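PDB 2QGM: succinoglycan biosynthesis protein from Bacillus cereus ATCC 14579, which belongs to the erythromycin esterase-like family and probably acts as a hydrolase, although its substrate is not established and a role in succinoglycan biosynthesis remains possible. Local coordinates for residues Thr268-Leu271 with Ser277-Lys280; Glu252-Lys257 with Gln294-Gly299. One frame throughout, in Å; residues are numbered along the deposited sequence.

Contact 1 (Thr268-Leu271 with Ser277-Lys280); sequences TMLL and SIIK
With CG2 of Ile-278 set anti to the backbone N while CG1 lies beside it (chi1 -57°), this beta-branched side chain spreads both branches against the outgoing end of the neighbouring helix, where Met-269 sends its CG anti to its own backbone N (chi1 168°) to meet the CG2 methyl. The setting is an antiparallel helical hairpin: helix 253-269 ends, a short turn reverses the chain, and helix 276-297 sets out beside it. Here the backbones come close, the CA atoms of Met-269 and Ile-278 being 5.5 Å apart. One methyl touches both the last helical residue and the one after it, for Ile-278 CG2 stands 3.9 Å from CG of Met-269 and is equally near CD2 of Leu-270. Both side chains cross that of Ile-278 at roughly a right angle, so each touches it over a short length. Leu-270, the first residue to leave helical conformation, starts its side chain away from residues 277-280, yet its CD2 methyl comes back to the isoleucine. Ile-212 of helix 212-215 packs on both Met-269 and Leu-270, and Met-216 and Pro-272 touch Ile-278, extending the apolar cluster. No hydrogen bond links the two segments. The carbonyl oxygen of Met-269, buried here without a hydrogen-bonding partner, instead faces hydrocarbon: Ile-278 CG1 lies 3.6 Å from Met-269 O, and Ile-278 CG2 only 3.3 Å from it.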
loop_
_atom_site.group_PDB
_atom_site.type_symbol
_atom_site.label_atom_id
_atom_site.label_comp_id
_atom_site.label_asym_id
_atom_site.label_seq_id
_atom_site.Cartn_x
_atom_site.Cartn_y
_atom_site.Cartn_z
ATOM N N THR A 268 -3.362 15.429 13.966
ATOM C CA THR A 268 -4.737 15.765 13.590
ATOM C C THR A 268 -5.595 14.502 13.555
ATOM O O THR A 268 -6.751 14.500 13.977
ATOM C CB THR A 268 -4.789 16.443 12.203
ATOM O OG1 THR A 268 -3.987 17.629 12.224
ATOM C CG2 THR A 268 -6.223 16.807 11.837
HETATM N N MSE A 269 -5.007 13.429 13.038
HETATM C CA MSE A 269 -5.666 12.132 12.922
HETATM C C MSE A 269 -6.046 11.552 14.290
HETATM O O MSE A 269 -7.101 10.927 14.443
HETATM C CB MSE A 269 -4.717 11.176 12.188
HETATM C CG MSE A 269 -5.093 9.705 12.205
HETATM SE SE MSE A 269 -3.647 8.651 11.417
HETATM C CE MSE A 269 -2.571 8.459 13.029
ATOM N N LEU A 270 -5.191 11.778 15.282
ATOM C CA LEU A 270 -5.414 11.237 16.617
ATOM C C LEU A 270 -6.028 12.205 17.611
ATOM O O LEU A 270 -6.003 11.959 18.817
ATOM C CB LEU A 270 -4.101 10.683 17.178
ATOM C CG LEU A 270 -3.493 9.529 16.365
ATOM C CD1 LEU A 270 -2.173 9.099 17.001
ATOM C CD2 LEU A 270 -4.465 8.356 16.300
ATOM N N LEU A 271 -6.586 13.299 17.105
ATOM C CA LEU A 271 -7.230 14.285 17.962
ATOM C C LEU A 271 -8.565 13.715 18.457
ATOM O O LEU A 271 -8.869 13.778 19.650
ATOM C CB LEU A 271 -7.459 15.585 17.183
ATOM C CG LEU A 271 -7.986 16.793 17.954
ATOM C CD1 LEU A 271 -7.015 17.146 19.071
ATOM C CD2 LEU A 271 -8.158 17.973 17.005
ATOM N N SER A 277 -13.967 8.240 12.871
ATOM C CA SER A 277 -13.356 9.503 12.457
ATOM C C SER A 277 -11.839 9.390 12.309
ATOM O O SER A 277 -11.247 10.026 11.438
ATOM C CB SER A 277 -13.695 10.618 13.451
ATOM O OG SER A 277 -15.086 10.902 13.441
ATOM N N ILE A 278 -11.206 8.587 13.155
ATOM C CA ILE A 278 -9.760 8.428 13.065
ATOM C C ILE A 278 -9.416 7.611 11.830
ATOM O O ILE A 278 -8.500 7.956 11.077
ATOM C CB ILE A 278 -9.198 7.741 14.316
ATOM C CG1 ILE A 278 -9.590 8.553 15.551
ATOM C CG2 ILE A 278 -7.683 7.638 14.228
ATOM C CD1 ILE A 278 -9.059 7.988 16.842
ATOM N N ILE A 279 -10.160 6.530 11.620
ATOM C CA ILE A 279 -9.942 5.672 10.460
ATOM C C ILE A 279 -10.106 6.482 9.188
ATOM O O ILE A 279 -9.331 6.339 8.247
ATOM C CB ILE A 279 -10.953 4.511 10.417
ATOM C CG1 ILE A 279 -10.808 3.649 11.671
ATOM C CG2 ILE A 279 -10.740 3.675 9.159
ATOM C CD1 ILE A 279 -9.475 2.927 11.777
ATOM N N LYS A 280 -11.124 7.334 9.150
ATOM C CA LYS A 280 -11.350 8.145 7.963
ATOM C C LYS A 280 -10.165 9.080 7.710
ATOM O O LYS A 280 -9.711 9.213 6.583
ATOM C CB LYS A 280 -12.633 8.961 8.107
ATOM C CG LYS A 280 -12.976 9.764 6.864
ATOM C CD LYS A 280 -14.147 10.696 7.126
ATOM C CE LYS A 280 -14.636 11.324 5.836
ATOM N NZ LYS A 280 -15.196 10.295 4.915
#

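Contact 2 (Glu252-Lys257 with Gln294-Gly299); sequences EYIWAK and QETFGG
The far end of an antiparallel helical hairpin, where the first turns of helix 253-269 lie beside the last turns of helix 276-297, shows how two helices can be joined by side chains alone. Their backbones are well separated here, with 8.3 Å between the CA atoms of Ile-254 and Thr-296. Methyl meets methyl across part of this gap: Ile-254 CG2 lies 3.5 Å from Thr-296 CG2, tighter than ordinary van der Waals contact. The threonine can offer its methyl because CG2 is anti to the backbone N (chi1 -56°), while OG1 is hydrogen-bonded to the carbonyl oxygen of Trp-292 in its own helix. Alongside, Trp-255 and Phe-297 bring their rings together at Trp-255 CZ2 and Phe-297 CZ, 3.4 Å apart. The planes are inclined by 29°, but the rings are slid so far past one another that they barely overlap, their centroids (six-membered ring for the tryptophan) lying 5.5 Å apart. Trp-292 completes an aromatic group through edge-to-face contacts with both, and Gln-166 of strand 166-171 touches both side chains as well. From the last helical turn, Gln-294 NE2 donates a nearly straight bond of 3.0 Å to Gly-299 O, beyond the helix end. Across the helices themselves no hydrogen bond forms, so dispersion between methyl groups and aromatic carbons, rather than directional polar bonding, accounts for the contact.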
loop_
_atom_site.group_PDB
_atom_site.type_symbol
_atom_site.label_atom_id
_atom_site.label_comp_id
_atom_site.label_asym_id
_atom_site.label_seq_id
_atom_site.Cartn_x
_atom_site.Cartn_y
_atom_site.Cartn_z
ATOM N N GLU A 252 16.170 19.216 -0.410
ATOM C CA GLU A 252 16.108 19.121 1.046
ATOM C C GLU A 252 14.808 19.721 1.577
ATOM O O GLU A 252 14.143 19.128 2.426
ATOM C CB GLU A 252 17.300 19.844 1.666
ATOM C CG GLU A 252 18.649 19.318 1.199
ATOM C CD GLU A 252 19.784 20.224 1.625
ATOM O OE1 GLU A 252 19.906 20.491 2.843
ATOM O OE2 GLU A 252 20.562 20.661 0.747
ATOM N N TYR A 253 14.457 20.898 1.068
ATOM C CA TYR A 253 13.243 21.588 1.487
ATOM C C TYR A 253 11.962 20.788 1.259
ATOM O O TYR A 253 11.091 20.729 2.129
ATOM C CB TYR A 253 13.129 22.935 0.771
ATOM C CG TYR A 253 11.769 23.573 0.925
ATOM C CD1 TYR A 253 10.862 23.589 -0.128
ATOM C CD2 TYR A 253 11.378 24.134 2.139
ATOM C CE1 TYR A 253 9.590 24.149 0.024
ATOM C CE2 TYR A 253 10.116 24.695 2.303
ATOM C CZ TYR A 253 9.224 24.700 1.240
ATOM O OH TYR A 253 7.979 25.267 1.402
ATOM N N ILE A 254 11.842 20.186 0.082
ATOM C CA ILE A 254 10.654 19.402 -0.256
ATOM C C ILE A 254 10.343 18.360 0.809
ATOM O O ILE A 254 9.213 18.271 1.288
ATOM C CB ILE A 254 10.824 18.655 -1.592
ATOM C CG1 ILE A 254 11.035 19.662 -2.730
ATOM C CG2 ILE A 254 9.590 17.806 -1.873
ATOM C CD1 ILE A 254 9.859 20.583 -2.947
ATOM N N TRP A 255 11.343 17.569 1.183
ATOM C CA TRP A 255 11.115 16.528 2.174
ATOM C C TRP A 255 10.926 17.061 3.586
ATOM O O TRP A 255 10.243 16.438 4.390
ATOM C CB TRP A 255 12.244 15.495 2.139
ATOM C CG TRP A 255 12.168 14.576 0.957
ATOM C CD1 TRP A 255 12.939 14.627 -0.175
ATOM C CD2 TRP A 255 11.248 13.488 0.763
ATOM N NE1 TRP A 255 12.550 13.641 -1.055
ATOM C CE2 TRP A 255 11.519 12.928 -0.503
ATOM C CE3 TRP A 255 10.225 12.933 1.541
ATOM C CZ2 TRP A 255 10.803 11.842 -1.016
ATOM C CZ3 TRP A 255 9.502 11.848 1.034
ATOM C CH2 TRP A 255 9.801 11.313 -0.237
ATOM N N ALA A 256 11.521 18.208 3.895
ATOM C CA ALA A 256 11.358 18.794 5.224
ATOM C C ALA A 256 9.917 19.285 5.362
ATOM O O ALA A 256 9.259 19.038 6.379
ATOM C CB ALA A 256 12.329 19.947 5.419
ATOM N N LYS A 257 9.430 19.985 4.341
ATOM C CA LYS A 257 8.059 20.485 4.354
ATOM C C LYS A 257 7.076 19.316 4.449
ATOM O O LYS A 257 6.121 19.349 5.231
ATOM C CB LYS A 257 7.771 21.287 3.077
ATOM C CG LYS A 257 6.313 21.717 2.922
ATOM C CD LYS A 257 6.081 22.486 1.612
ATOM C CE LYS A 257 4.639 22.986 1.528
ATOM N NZ LYS A 257 4.364 23.791 0.298
ATOM N N GLN A 294 3.044 12.098 -6.424
ATOM C CA GLN A 294 2.831 12.287 -7.853
ATOM C C GLN A 294 3.003 13.744 -8.263
ATOM O O GLN A 294 3.697 14.048 -9.229
ATOM C CB GLN A 294 1.429 11.824 -8.242
ATOM C CG GLN A 294 1.079 12.040 -9.705
ATOM C CD GLN A 294 2.013 11.311 -10.653
ATOM O OE1 GLN A 294 2.469 10.200 -10.372
ATOM N NE2 GLN A 294 2.295 11.933 -11.788
ATOM N N GLU A 295 2.378 14.648 -7.518
ATOM C CA GLU A 295 2.462 16.060 -7.861
ATOM C C GLU A 295 3.834 16.675 -7.624
ATOM O O GLU A 295 4.190 17.664 -8.258
ATOM C CB GLU A 295 1.408 16.865 -7.098
ATOM C CG GLU A 295 1.540 16.831 -5.595
ATOM C CD GLU A 295 0.522 17.723 -4.898
ATOM O OE1 GLU A 295 0.671 18.964 -4.961
ATOM O OE2 GLU A 295 -0.430 17.180 -4.300
ATOM N N THR A 296 4.611 16.080 -6.729
ATOM C CA THR A 296 5.933 16.608 -6.418
ATOM C C THR A 296 7.042 16.089 -7.318
ATOM O O THR A 296 7.884 16.857 -7.782
ATOM C CB THR A 296 6.310 16.300 -4.959
ATOM O OG1 THR A 296 5.299 16.824 -4.090
ATOM C CG2 THR A 296 7.652 16.941 -4.611
ATOM N N PHE A 297 7.027 14.791 -7.584
ATOM C CA PHE A 297 8.080 14.175 -8.384
ATOM C C PHE A 297 7.703 13.852 -9.828
ATOM O O PHE A 297 8.574 13.583 -10.652
ATOM C CB PHE A 297 8.559 12.919 -7.662
ATOM C CG PHE A 297 9.103 13.199 -6.286
ATOM C CD1 PHE A 297 10.264 13.958 -6.128
ATOM C CD2 PHE A 297 8.442 12.736 -5.147
ATOM C CE1 PHE A 297 10.760 14.252 -4.859
ATOM C CE2 PHE A 297 8.931 13.025 -3.870
ATOM C CZ PHE A 297 10.093 13.786 -3.722
ATOM N N GLY A 298 6.411 13.883 -10.136
ATOM C CA GLY A 298 5.971 13.596 -11.490
ATOM C C GLY A 298 6.129 12.131 -11.830
ATOM O O GLY A 298 6.237 11.299 -10.932
ATOM N N GLY A 299 6.161 11.809 -13.119
ATOM C CA GLY A 299 6.288 10.418 -13.523
ATOM C C GLY A 299 4.965 9.723 -13.279
ATOM O O GLY A 299 3.917 10.258 -13.632
#

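Both contacts join the same two helices, 253-269 and 276-297, at opposite ends of one antiparallel hairpin. Their centres are 24 Å apart and their nearest atoms about 12 Å apart, so they do not touch. Along the chain the order is 252-257, 268-271, 277-280, 294-299: contact 1 lies at the turn, while contact 2 brings together the start of the first helix and the end of the second. From there the chain runs into strand 301-304 of the eight-stranded mixed sheet. The hairpin is thus held apolarly at both extremities within the erythromycin esterase-like region.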